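Local coordinates for period circadian protein homolog 2 (Mus musculus, PDB 3GDI) that takes part in the mammalian circadian clock as a transcription-regulating PERIOD protein, probably acting in part through interactions of its tandem PAS domains, at residues G36-I41 with A59-F64; C106-G111 with Q121-T126; E163-T168 with H266-G271; E240-D245 with V270-E275. One frame throughout, in Å; residues are numbered along the deposited sequence.

Interaction 1 (G36-I41 with A59-F64); sequences GKILYI and AKFVEF
I38 meets F61 and F64 with its longer branch. CG1, anti to the carbonyl carbon (chi1 -66°), lies against A59 O and 3.8 Å from F61 CB. The terminal CD1 comes to F61 at the ring edge, close to the ring plane, with I38 CD1 and F61 CD1 3.9 Å apart. Toward F64 the same methyl approaches on a slant, I38 CD1 to F64 CE1 measuring 4.0 Å. An alanine at I38 would probably open a gap beside these two rings, because the methyl that touches both would be gone.

Two backbone hydrogen bonds fix this packing. I38 N donates to A59 O at 2.7 Å, and F61 N donates to G36 O at 3.0 Å, leaving K37 and K60 facing each other as a single beta bridge. G36 O has a second donor, a water 2.7 Å from it that also accepts from V62 N. At G36 (phi 99°) a CB would be jammed against the carbonyl oxygen of the residue before.

Behind the contact, I38 packs on V29 and F61 on V31, both of strand 26-31. The bridge thus ties the start of strand 38-41, at the edge of the antiparallel PAS-A sheet, to the 3-10 turn 61-63 in the connector that leads to helix 70-76.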
loop_
_atom_site.group_PDB
_atom_site.type_symbol
_atom_site.label_atom_id
_atom_site.label_comp_id
_atom_site.label_asym_id
_atom_site.label_seq_id
_atom_site.Cartn_x
_atom_site.Cartn_y
_atom_site.Cartn_z
ATOM N N GLY A 36 12.325 -16.034 14.980
ATOM C CA GLY A 36 12.888 -14.882 14.312
ATOM C C GLY A 36 14.369 -15.191 14.265
ATOM O O GLY A 36 15.163 -14.445 13.701
ATOM N N LYS A 37 14.718 -16.325 14.872
ATOM C CA LYS A 37 16.092 -16.813 14.945
ATOM C C LYS A 37 16.573 -17.312 13.587
ATOM O O LYS A 37 15.796 -17.856 12.807
ATOM C CB LYS A 37 16.189 -17.974 15.942
ATOM C CG LYS A 37 15.829 -17.647 17.385
ATOM C CD LYS A 37 16.955 -16.937 18.127
ATOM C CE LYS A 37 16.603 -16.775 19.602
ATOM N NZ LYS A 37 17.619 -16.001 20.372
ATOM N N ILE A 38 17.861 -17.132 13.313
ATOM C CA ILE A 38 18.443 -17.595 12.061
ATOM C C ILE A 38 18.753 -19.081 12.205
ATOM O O ILE A 38 19.775 -19.449 12.781
ATOM C CB ILE A 38 19.755 -16.844 11.738
ATOM C CG1 ILE A 38 19.459 -15.371 11.458
ATOM C CG2 ILE A 38 20.440 -17.473 10.540
ATOM C CD1 ILE A 38 20.690 -14.566 11.123
ATOM N N LEU A 39 17.867 -19.932 11.694
ATOM C CA LEU A 39 18.069 -21.379 11.772
ATOM C C LEU A 39 19.250 -21.774 10.887
ATOM O O LEU A 39 20.171 -22.452 11.337
ATOM C CB LEU A 39 16.803 -22.120 11.327
ATOM C CG LEU A 39 15.497 -21.743 12.039
ATOM C CD1 LEU A 39 14.334 -22.497 11.418
ATOM C CD2 LEU A 39 15.605 -22.050 13.520
ATOM N N TYR A 40 19.219 -21.346 9.627
ATOM C CA TYR A 40 20.297 -21.633 8.681
ATOM C C TYR A 40 20.760 -20.356 7.984
ATOM O O TYR A 40 19.941 -19.515 7.608
ATOM C CB TYR A 40 19.840 -22.647 7.623
ATOM C CG TYR A 40 20.764 -22.743 6.417
ATOM C CD1 TYR A 40 22.113 -23.080 6.564
ATOM C CD2 TYR A 40 20.292 -22.473 5.129
ATOM C CE1 TYR A 40 22.970 -23.140 5.458
ATOM C CE2 TYR A 40 21.140 -22.532 4.018
ATOM C CZ TYR A 40 22.474 -22.864 4.190
ATOM O OH TYR A 40 23.312 -22.903 3.099
ATOM N N ILE A 41 22.072 -20.214 7.817
ATOM C CA ILE A 41 22.644 -19.045 7.157
ATOM C C ILE A 41 23.670 -19.523 6.125
ATOM O O ILE A 41 24.548 -20.330 6.436
ATOM C CB ILE A 41 23.307 -18.084 8.194
ATOM C CG1 ILE A 41 22.814 -16.649 7.973
ATOM C CG2 ILE A 41 24.824 -18.144 8.096
ATOM C CD1 ILE A 41 23.171 -16.053 6.624
ATOM N N ALA A 59 21.261 -15.242 15.596
ATOM C CA ALA A 59 20.316 -14.497 16.436
ATOM C C ALA A 59 19.068 -14.225 15.601
ATOM O O ALA A 59 18.764 -14.969 14.669
ATOM C CB ALA A 59 20.933 -13.184 16.873
ATOM N N LYS A 60 18.336 -13.169 15.932
ATOM C CA LYS A 60 17.159 -12.838 15.139
ATOM C C LYS A 60 17.657 -12.102 13.889
ATOM O O LYS A 60 18.429 -11.152 13.987
ATOM C CB LYS A 60 16.193 -11.954 15.933
ATOM C CG LYS A 60 15.651 -12.606 17.202
ATOM C CD LYS A 60 14.428 -11.870 17.751
ATOM C CE LYS A 60 14.689 -10.383 17.953
ATOM N NZ LYS A 60 13.449 -9.653 18.365
ATOM N N PHE A 61 17.235 -12.553 12.714
ATOM C CA PHE A 61 17.670 -11.916 11.475
ATOM C C PHE A 61 17.307 -10.437 11.414
ATOM O O PHE A 61 18.072 -9.637 10.886
ATOM C CB PHE A 61 17.071 -12.619 10.261
ATOM C CG PHE A 61 17.550 -12.066 8.945
ATOM C CD1 PHE A 61 18.881 -12.196 8.563
ATOM C CD2 PHE A 61 16.669 -11.424 8.079
ATOM C CE1 PHE A 61 19.329 -11.699 7.331
ATOM C CE2 PHE A 61 17.102 -10.927 6.857
ATOM C CZ PHE A 61 18.436 -11.064 6.477
ATOM N N VAL A 62 16.150 -10.063 11.946
ATOM C CA VAL A 62 15.759 -8.660 11.885
ATOM C C VAL A 62 16.755 -7.722 12.555
ATOM O O VAL A 62 16.849 -6.554 12.186
ATOM C CB VAL A 62 14.338 -8.411 12.482
ATOM C CG1 VAL A 62 13.290 -8.981 11.555
ATOM C CG2 VAL A 62 14.218 -9.028 13.861
ATOM N N GLU A 63 17.515 -8.225 13.519
ATOM C CA GLU A 63 18.477 -7.377 14.215
ATOM C C GLU A 63 19.597 -6.841 13.319
ATOM O O GLU A 63 20.270 -5.880 13.687
ATOM C CB GLU A 63 19.060 -8.122 15.417
ATOM C CG GLU A 63 17.999 -8.891 16.179
ATOM C CD GLU A 63 18.440 -9.331 17.555
ATOM O OE1 GLU A 63 18.292 -8.525 18.501
ATOM O OE2 GLU A 63 18.931 -10.479 17.688
ATOM N N PHE A 64 19.789 -7.450 12.148
ATOM C CA PHE A 64 20.821 -7.005 11.201
ATOM C C PHE A 64 20.256 -6.161 10.057
ATOM O O PHE A 64 20.943 -5.917 9.068
ATOM C CB PHE A 64 21.560 -8.199 10.596
ATOM C CG PHE A 64 22.093 -9.151 11.609
ATOM C CD1 PHE A 64 21.384 -10.302 11.933
ATOM C CD2 PHE A 64 23.271 -8.869 12.292
ATOM C CE1 PHE A 64 21.838 -11.156 12.928
ATOM C CE2 PHE A 64 23.732 -9.715 13.290
ATOM C CZ PHE A 64 23.013 -10.860 13.609
HETATM O O HOH W 1 14.187 -12.174 12.693
#

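Interaction 2 (C106-G111 with Q121-T126)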
loop_
_atom_site.group_PDB
_atom_site.type_symbol
_atom_site.label_atom_id
_atom_site.label_comp_id
_atom_site.label_asym_id
_atom_site.label_seq_id
_atom_site.Cartn_x
_atom_site.Cartn_y
_atom_site.Cartn_z
ATOM N N CYS A 106 15.590 -4.813 1.488
ATOM C CA CYS A 106 16.021 -4.531 2.854
ATOM C C CYS A 106 17.494 -4.164 2.893
ATOM O O CYS A 106 18.293 -4.667 2.098
ATOM C CB CYS A 106 15.798 -5.748 3.753
ATOM S SG CYS A 106 14.273 -5.725 4.720
ATOM N N ARG A 107 17.847 -3.269 3.811
ATOM C CA ARG A 107 19.236 -2.860 3.984
ATOM C C ARG A 107 19.766 -3.711 5.134
ATOM O O ARG A 107 19.184 -3.733 6.217
ATOM C CB ARG A 107 19.308 -1.369 4.316
ATOM C CG ARG A 107 19.378 -0.477 3.074
ATOM C CD ARG A 107 18.723 0.890 3.275
ATOM N NE ARG A 107 17.269 0.764 3.347
ATOM C CZ ARG A 107 16.400 1.728 3.041
ATOM N NH1 ARG A 107 16.823 2.917 2.631
ATOM N NH2 ARG A 107 15.099 1.495 3.141
ATOM N N VAL A 108 20.852 -4.431 4.884
ATOM C CA VAL A 108 21.435 -5.313 5.893
ATOM C C VAL A 108 22.815 -4.854 6.347
ATOM O O VAL A 108 23.575 -4.285 5.569
ATOM C CB VAL A 108 21.540 -6.759 5.350
ATOM C CG1 VAL A 108 21.968 -7.714 6.462
ATOM C CG2 VAL A 108 20.201 -7.184 4.761
ATOM N N SER A 109 23.126 -5.106 7.614
ATOM C CA SER A 109 24.413 -4.726 8.191
ATOM C C SER A 109 24.837 -5.667 9.303
ATOM O O SER A 109 24.053 -5.954 10.208
ATOM C CB SER A 109 24.351 -3.312 8.770
ATOM O OG SER A 109 25.512 -3.027 9.537
ATOM N N VAL A 110 26.078 -6.141 9.237
ATOM C CA VAL A 110 26.608 -7.028 10.268
ATOM C C VAL A 110 27.180 -6.138 11.373
ATOM O O VAL A 110 28.368 -6.208 11.704
ATOM C CB VAL A 110 27.720 -7.954 9.706
ATOM C CG1 VAL A 110 28.218 -8.903 10.792
ATOM C CG2 VAL A 110 27.181 -8.754 8.530
ATOM N N GLY A 111 26.321 -5.285 11.927
ATOM C CA GLY A 111 26.739 -4.384 12.983
ATOM C C GLY A 111 27.907 -3.486 12.611
ATOM O O GLY A 111 28.406 -3.510 11.484
ATOM N N GLN A 121 23.854 -2.158 3.332
ATOM C CA GLN A 121 23.948 -2.477 1.921
ATOM C C GLN A 121 22.589 -3.003 1.488
ATOM O O GLN A 121 22.074 -3.955 2.074
ATOM C CB GLN A 121 24.996 -3.552 1.679
ATOM C CG GLN A 121 26.402 -3.172 2.079
ATOM C CD GLN A 121 27.356 -4.329 1.904
ATOM O OE1 GLN A 121 27.592 -4.791 0.783
ATOM N NE2 GLN A 121 27.903 -4.819 3.016
ATOM N N PRO A 122 21.990 -2.390 0.455
ATOM C CA PRO A 122 20.681 -2.817 -0.041
ATOM C C PRO A 122 20.698 -4.252 -0.561
ATOM O O PRO A 122 21.656 -4.675 -1.197
ATOM C CB PRO A 122 20.383 -1.795 -1.134
ATOM C CG PRO A 122 21.743 -1.463 -1.654
ATOM C CD PRO A 122 22.545 -1.317 -0.389
ATOM N N PHE A 123 19.636 -4.997 -0.275
ATOM C CA PHE A 123 19.525 -6.388 -0.711
ATOM C C PHE A 123 18.129 -6.675 -1.239
ATOM O O PHE A 123 17.132 -6.236 -0.669
ATOM C CB PHE A 123 19.815 -7.339 0.456
ATOM C CG PHE A 123 21.262 -7.665 0.625
ATOM C CD1 PHE A 123 21.824 -8.751 -0.042
ATOM C CD2 PHE A 123 22.078 -6.872 1.421
ATOM C CE1 PHE A 123 23.177 -9.043 0.077
ATOM C CE2 PHE A 123 23.434 -7.151 1.552
ATOM C CZ PHE A 123 23.988 -8.239 0.878
ATOM N N ARG A 124 18.055 -7.397 -2.344
ATOM C CA ARG A 124 16.762 -7.750 -2.889
ATOM C C ARG A 124 16.530 -9.122 -2.315
ATOM O O ARG A 124 17.419 -9.967 -2.369
ATOM C CB ARG A 124 16.816 -7.831 -4.404
ATOM C CG ARG A 124 15.472 -8.112 -5.036
ATOM C CD ARG A 124 15.573 -9.251 -6.031
ATOM N NE ARG A 124 14.320 -9.451 -6.752
ATOM C CZ ARG A 124 14.070 -10.486 -7.546
ATOM N NH1 ARG A 124 14.991 -11.423 -7.720
ATOM N NH2 ARG A 124 12.901 -10.583 -8.166
ATOM N N MET A 125 15.351 -9.355 -1.756
ATOM C CA MET A 125 15.075 -10.647 -1.163
ATOM C C MET A 125 13.778 -11.292 -1.623
ATOM O O MET A 125 12.766 -10.618 -1.807
ATOM C CB MET A 125 15.071 -10.510 0.353
ATOM C CG MET A 125 16.338 -9.894 0.899
ATOM S SD MET A 125 16.445 -10.105 2.674
ATOM C CE MET A 125 15.325 -8.804 3.239
ATOM N N THR A 126 13.822 -12.606 -1.812
ATOM C CA THR A 126 12.654 -13.363 -2.234
ATOM C C THR A 126 12.374 -14.351 -1.108
ATOM O O THR A 126 13.232 -15.164 -0.757
ATOM C CB THR A 126 12.915 -14.141 -3.536
ATOM O OG1 THR A 126 13.689 -13.339 -4.435
ATOM C CG2 THR A 126 11.596 -14.489 -4.210
#
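C106 with F123, and V108 with Q121, are hydrogen-bonded pairs of an antiparallel ladder that joins outermost strand 104-108 to strand 121-131 in the five-stranded PAS-A sheet. C106 N donates to F123 O at 3.0 Å, nearly straight and in the carbonyl plane, while the return bond from F123 N to C106 O measures 2.7 Å. V108 N reaches Q121 O at 3.1 Å from above the carbonyl plane, 41° out of it, and Q121 N answers to V108 O. Between these pairs R107 and P122 form a non-hydrogen-bonded pair, R107 CG lying 4.1 Å from P122 CA.

On the face carrying C106, V108 and F123, the valine crosses the phenylalanine at about a right angle. V108 CG2, anti to the carbonyl carbon, comes within 3.8 Å of F123 CD2 on a slant. F123 also makes an edge-to-face pair with F27. The M125 methyl is too near C106 to be trusted.

R107 lies on the face of P122, its guanidinium leading away to D69 and D194 in salt bridges. V108 and F123 meet as apolar groups, though Q121 beside them binds I48 O. The two aspartates probably fix the R107 guanidinium and offset the like charge of R237.

Interaction 3 (E163-T168 with H266-G271)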
loop_
_atom_site.group_PDB
_atom_site.type_symbol
_atom_site.label_atom_id
_atom_site.label_comp_id
_atom_site.label_asym_id
_atom_site.label_seq_id
_atom_site.Cartn_x
_atom_site.Cartn_y
_atom_site.Cartn_z
ATOM N N GLU A 163 19.375 2.537 -22.660
ATOM C CA GLU A 163 18.101 2.259 -23.321
ATOM C C GLU A 163 17.212 1.373 -22.459
ATOM O O GLU A 163 16.055 1.119 -22.801
ATOM C CB GLU A 163 18.327 1.568 -24.672
ATOM C CG GLU A 163 19.514 2.087 -25.458
ATOM C CD GLU A 163 20.838 1.631 -24.867
ATOM O OE1 GLU A 163 21.064 0.403 -24.805
ATOM O OE2 GLU A 163 21.646 2.497 -24.463
ATOM N N LYS A 164 17.757 0.899 -21.346
ATOM C CA LYS A 164 17.002 0.034 -20.459
ATOM C C LYS A 164 16.906 0.563 -19.033
ATOM O O LYS A 164 16.522 -0.162 -18.125
ATOM C CB LYS A 164 17.616 -1.361 -20.462
ATOM C CG LYS A 164 17.694 -1.987 -21.853
ATOM C CD LYS A 164 18.132 -3.450 -21.777
ATOM C CE LYS A 164 18.224 -4.095 -23.154
ATOM N NZ LYS A 164 18.466 -5.568 -23.050
ATOM N N ARG A 165 17.259 1.830 -18.842
ATOM C CA ARG A 165 17.183 2.452 -17.525
ATOM C C ARG A 165 15.771 2.984 -17.434
ATOM O O ARG A 165 15.535 4.180 -17.499
ATOM C CB ARG A 165 18.208 3.586 -17.414
ATOM C CG ARG A 165 19.557 3.150 -17.934
ATOM C CD ARG A 165 20.721 3.654 -17.127
ATOM N NE ARG A 165 21.015 5.056 -17.388
ATOM C CZ ARG A 165 22.222 5.596 -17.247
ATOM N NH1 ARG A 165 23.252 4.852 -16.857
ATOM N NH2 ARG A 165 22.396 6.888 -17.482
ATOM N N ILE A 166 14.836 2.055 -17.299
ATOM C CA ILE A 166 13.417 2.354 -17.235
ATOM C C ILE A 166 12.777 1.856 -15.950
ATOM O O ILE A 166 12.945 0.702 -15.559
ATOM C CB ILE A 166 12.679 1.678 -18.427
ATOM C CG1 ILE A 166 13.271 2.180 -19.741
ATOM C CG2 ILE A 166 11.161 1.937 -18.357
ATOM C CD1 ILE A 166 12.670 1.516 -20.961
ATOM N N PHE A 167 12.040 2.735 -15.293
ATOM C CA PHE A 167 11.326 2.348 -14.082
ATOM C C PHE A 167 9.964 3.053 -14.079
ATOM O O PHE A 167 9.773 4.050 -14.778
ATOM C CB PHE A 167 12.125 2.706 -12.824
ATOM C CG PHE A 167 12.210 4.163 -12.559
ATOM C CD1 PHE A 167 13.154 4.945 -13.210
ATOM C CD2 PHE A 167 11.363 4.757 -11.639
ATOM C CE1 PHE A 167 13.261 6.311 -12.946
ATOM C CE2 PHE A 167 11.449 6.117 -11.360
ATOM C CZ PHE A 167 12.403 6.902 -12.014
ATOM N N THR A 168 9.013 2.525 -13.318
ATOM C CA THR A 168 7.696 3.142 -13.263
ATOM C C THR A 168 7.292 3.539 -11.848
ATOM O O THR A 168 7.793 3.002 -10.869
ATOM C CB THR A 168 6.602 2.213 -13.819
ATOM O OG1 THR A 168 6.333 1.179 -12.867
ATOM C CG2 THR A 168 7.052 1.570 -15.128
ATOM N N HIS A 266 9.203 5.936 -16.619
ATOM C CA HIS A 266 10.354 6.798 -16.783
ATOM C C HIS A 266 11.596 6.205 -17.409
ATOM O O HIS A 266 11.923 5.040 -17.207
ATOM C CB HIS A 266 10.724 7.383 -15.425
ATOM C CG HIS A 266 9.549 7.910 -14.665
ATOM N ND1 HIS A 266 8.997 7.243 -13.594
ATOM C CD2 HIS A 266 8.793 9.016 -14.850
ATOM C CE1 HIS A 266 7.950 7.916 -13.152
ATOM N NE2 HIS A 266 7.804 8.995 -13.897
ATOM N N LYS A 267 12.293 7.040 -18.165
ATOM C CA LYS A 267 13.531 6.643 -18.809
ATOM C C LYS A 267 14.539 7.684 -18.368
ATOM O O LYS A 267 14.373 8.878 -18.644
ATOM C CB LYS A 267 13.367 6.664 -20.328
ATOM C CG LYS A 267 14.328 5.739 -21.059
ATOM C CD LYS A 267 15.478 6.502 -21.714
ATOM C CE LYS A 267 15.002 7.271 -22.950
ATOM N NZ LYS A 267 16.044 8.199 -23.481
ATOM N N VAL A 268 15.564 7.247 -17.643
ATOM C CA VAL A 268 16.571 8.188 -17.191
ATOM C C VAL A 268 17.525 8.437 -18.337
ATOM O O VAL A 268 18.283 7.563 -18.749
ATOM C CB VAL A 268 17.319 7.691 -15.909
ATOM C CG1 VAL A 268 16.943 6.267 -15.599
ATOM C CG2 VAL A 268 18.819 7.854 -16.062
ATOM N N ARG A 269 17.450 9.649 -18.868
ATOM C CA ARG A 269 18.272 10.052 -19.990
ATOM C C ARG A 269 19.644 10.532 -19.513
ATOM O O ARG A 269 20.641 10.412 -20.233
ATOM C CB ARG A 269 17.556 11.152 -20.763
ATOM C CG ARG A 269 17.981 11.267 -22.212
ATOM C CD ARG A 269 17.242 12.415 -22.863
ATOM N NE ARG A 269 17.494 13.662 -22.146
ATOM C CZ ARG A 269 16.665 14.697 -22.157
ATOM N NH1 ARG A 269 15.534 14.624 -22.844
ATOM N NH2 ARG A 269 16.966 15.805 -21.492
ATOM N N VAL A 270 19.689 11.075 -18.300
ATOM C CA VAL A 270 20.944 11.546 -17.720
ATOM C C VAL A 270 21.033 11.134 -16.255
ATOM O O VAL A 270 20.287 11.624 -15.413
ATOM C CB VAL A 270 21.077 13.085 -17.823
ATOM C CG1 VAL A 270 22.397 13.524 -17.229
ATOM C CG2 VAL A 270 20.978 13.524 -19.276
ATOM N N GLY A 271 21.941 10.210 -15.964
ATOM C CA GLY A 271 22.127 9.741 -14.603
ATOM C C GLY A 271 22.734 10.822 -13.739
ATOM O O GLY A 271 22.994 11.922 -14.227
#
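F167 and H266 pair across two antiparallel strands through reciprocal backbone hydrogen bonds. F167 N donates to H266 O at 3.0 Å, and H266 N donates to F167 O at 2.7 Å, the latter nearly along the C=O axis. A third bond, V268 N to R165 O at 3.1 Å, extends the ladder past the non-hydrogen-bonded pair I166 and K267.

The aromatic contact is built on a CH-pi approach. F167 CG takes the crowded position between the backbone N and the carbonyl carbon (chi1 70°), and the ring presents a face to its partner. H266 CB sits over that face, 4.0 Å from the F167 ring centroid and displaced toward the rim. The two rings are oblique, with planes at 42° and centroids 4.9 Å apart. An alanine at F167 would probably leave H266 CB without the ring face it lies over and open a gap beside L187 and L244.

Aliphatic contacts complete the pairing. Next to the ladder R165 crosses V268 at about a right angle, its CB 3.5 Å from V268 CG1, and its NE is buried without a partner in the model. On the face carrying I166 and K267, I166 CG1 meets K267 CG at 3.9 Å.

Strands 166-171 and 259-268 are neighbours within the second five-stranded PAS sheet. L187 of helix 184-188 touches R165, F167 and V268, while L244 of adjoining strand 241-252 packs on F167 and W248 meets H266 edge-to-face.

Interaction 4 (E240-D245 with V270-E275)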
loop_
_atom_site.group_PDB
_atom_site.type_symbol
_atom_site.label_atom_id
_atom_site.label_comp_id
_atom_site.label_asym_id
_atom_site.label_seq_id
_atom_site.Cartn_x
_atom_site.Cartn_y
_atom_site.Cartn_z
ATOM N N GLU A 240 21.319 13.841 -5.451
ATOM C CA GLU A 240 21.598 14.231 -6.821
ATOM C C GLU A 240 20.370 13.965 -7.676
ATOM O O GLU A 240 19.629 13.013 -7.426
ATOM C CB GLU A 240 22.765 13.408 -7.354
ATOM C CG GLU A 240 23.719 14.157 -8.226
ATOM C CD GLU A 240 25.116 14.115 -7.664
ATOM O OE1 GLU A 240 25.347 14.746 -6.609
ATOM O OE2 GLU A 240 25.981 13.443 -8.264
ATOM N N TYR A 241 20.176 14.797 -8.694
ATOM C CA TYR A 241 19.049 14.675 -9.612
ATOM C C TYR A 241 19.399 13.938 -10.898
ATOM O O TYR A 241 20.502 14.075 -11.410
ATOM C CB TYR A 241 18.551 16.058 -10.002
ATOM C CG TYR A 241 17.799 16.774 -8.921
ATOM C CD1 TYR A 241 16.464 16.468 -8.658
ATOM C CD2 TYR A 241 18.425 17.743 -8.140
ATOM C CE1 TYR A 241 15.771 17.110 -7.639
ATOM C CE2 TYR A 241 17.737 18.389 -7.115
ATOM C CZ TYR A 241 16.414 18.067 -6.873
ATOM O OH TYR A 241 15.731 18.710 -5.869
ATOM N N ILE A 242 18.457 13.153 -11.411
ATOM C CA ILE A 242 18.648 12.471 -12.681
ATOM C C ILE A 242 17.577 13.062 -13.595
ATOM O O ILE A 242 16.506 13.457 -13.130
ATOM C CB ILE A 242 18.461 10.934 -12.575
ATOM C CG1 ILE A 242 17.091 10.597 -11.978
ATOM C CG2 ILE A 242 19.603 10.330 -11.764
ATOM C CD1 ILE A 242 16.768 9.100 -11.971
ATOM N N THR A 243 17.872 13.159 -14.886
ATOM C CA THR A 243 16.924 13.728 -15.829
ATOM C C THR A 243 16.106 12.638 -16.473
ATOM O O THR A 243 16.643 11.712 -17.076
ATOM C CB THR A 243 17.652 14.541 -16.908
ATOM O OG1 THR A 243 18.293 15.657 -16.283
ATOM C CG2 THR A 243 16.689 15.039 -17.968
ATOM N N LEU A 244 14.793 12.767 -16.349
ATOM C CA LEU A 244 13.873 11.784 -16.891
ATOM C C LEU A 244 13.106 12.211 -18.136
ATOM O O LEU A 244 12.847 13.395 -18.358
ATOM C CB LEU A 244 12.860 11.401 -15.812
ATOM C CG LEU A 244 13.297 10.566 -14.605
ATOM C CD1 LEU A 244 14.656 10.992 -14.120
ATOM C CD2 LEU A 244 12.260 10.717 -13.507
ATOM N N ASP A 245 12.777 11.213 -18.950
ATOM C CA ASP A 245 11.959 11.365 -20.148
ATOM C C ASP A 245 10.771 10.532 -19.680
ATOM O O ASP A 245 10.898 9.328 -19.445
ATOM C CB ASP A 245 12.611 10.714 -21.374
ATOM C CG ASP A 245 13.716 11.569 -21.971
ATOM O OD1 ASP A 245 14.354 11.135 -22.959
ATOM O OD2 ASP A 245 13.948 12.680 -21.456
ATOM N N VAL A 270 19.689 11.075 -18.300
ATOM C CA VAL A 270 20.944 11.546 -17.720
ATOM C C VAL A 270 21.033 11.134 -16.255
ATOM O O VAL A 270 20.287 11.624 -15.413
ATOM C CB VAL A 270 21.077 13.085 -17.823
ATOM C CG1 VAL A 270 22.397 13.524 -17.229
ATOM C CG2 VAL A 270 20.978 13.524 -19.276
ATOM N N GLY A 271 21.941 10.210 -15.964
ATOM C CA GLY A 271 22.127 9.741 -14.603
ATOM C C GLY A 271 22.734 10.822 -13.739
ATOM O O GLY A 271 22.994 11.922 -14.227
ATOM N N PRO A 272 22.983 10.537 -12.450
ATOM C CA PRO A 272 23.563 11.498 -11.506
ATOM C C PRO A 272 25.067 11.715 -11.704
ATOM O O PRO A 272 25.719 10.974 -12.441
ATOM C CB PRO A 272 23.246 10.869 -10.153
ATOM C CG PRO A 272 23.437 9.411 -10.435
ATOM C CD PRO A 272 22.765 9.229 -11.798
ATOM N N LEU A 273 25.612 12.727 -11.038
ATOM C CA LEU A 273 27.032 13.025 -11.149
ATOM C C LEU A 273 27.836 11.984 -10.372
ATOM O O LEU A 273 28.927 11.603 -10.788
ATOM C CB LEU A 273 27.315 14.429 -10.612
ATOM C CG LEU A 273 28.612 15.102 -11.070
ATOM C CD1 LEU A 273 28.645 15.136 -12.596
ATOM C CD2 LEU A 273 28.699 16.515 -10.493
ATOM N N ASN A 274 27.290 11.534 -9.242
ATOM C CA ASN A 274 27.920 10.515 -8.398
ATOM C C ASN A 274 27.212 9.195 -8.678
ATOM O O ASN A 274 26.026 9.047 -8.385
ATOM C CB ASN A 274 27.761 10.858 -6.919
ATOM C CG ASN A 274 28.298 9.762 -6.000
ATOM O OD1 ASN A 274 27.991 9.730 -4.806
ATOM N ND2 ASN A 274 29.109 8.863 -6.556
ATOM N N GLU A 275 27.955 8.239 -9.225
ATOM C CA GLU A 275 27.417 6.936 -9.594
ATOM C C GLU A 275 26.830 6.054 -8.499
ATOM O O GLU A 275 25.981 5.213 -8.789
ATOM C CB GLU A 275 28.475 6.147 -10.365
ATOM C CG GLU A 275 28.900 6.826 -11.651
ATOM C CD GLU A 275 29.960 6.048 -12.406
ATOM O OE1 GLU A 275 30.998 5.694 -11.794
ATOM O OE2 GLU A 275 29.754 5.798 -13.614
#
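I242 places CG1 between its backbone N and carbonyl carbon (chi1 55°), which puts its other branch, CG2, anti to the carbonyl carbon, and CG2 is the branch that meets P272. The contact contains a classic beta bulge: R269 and V270 both face T243 where the chain leaves strand 259-268 of the antiparallel PAS sheet and runs on beside strand 241-252.

The bulge is visible in the bonds. T243 N donates to V270 O at 2.9 Å, in the carbonyl plane. T243 O faces two donors in return. One is R269 N, in a probable hydrogen bond. The other is V270 N, whose bond to T243 O is weak at 3.3 Å. The side chains of T243 and V270 lie side by side and point the same way, as a hydrogen-bonded antiparallel pair on one face, with CB of T243 and CB of V270 3.8 Å apart.

Beyond the bulge the pairing gives way to side-chain packing. The proline ring of P272 lies alongside I242, pointing the same way, and P272 also packs on Y155. E240 crosses P272 at about a right angle, so that the aliphatic part of the glutamate rather than its charge meets the ring: E240 CB is 3.8 Å from P272 CB. The carboxylate extends past the proline toward the backbone of L273 and N274, but its OE2 is modelled too close to its neighbours for a bond there to be more than doubtful. At the proline itself, the tight point is I242 CG2 against P272 CD, 3.3 Å apart.

In the fold
Interactions 1 and 2 share the PAS-A sheet and touch, F64 O lying 2.7 Å from S109 N in a probable hydrogen bond. Interactions 3 and 4 share the second sheet, with V270 and G271 common to both, and R269 NH1 bridges to D245 OD2 at 2.9 Å between them. The centres of interactions 1 and 3 are about 36 Å apart, on opposite sides of the chain's centre. Interaction 2 is the buried contact; 1 and 3 are partly buried, and 4 is at the surface. Regular ladders support 2 and 3, whereas 1 rests on a single bridge and 4 has one bulged pair and continues with packing on P272.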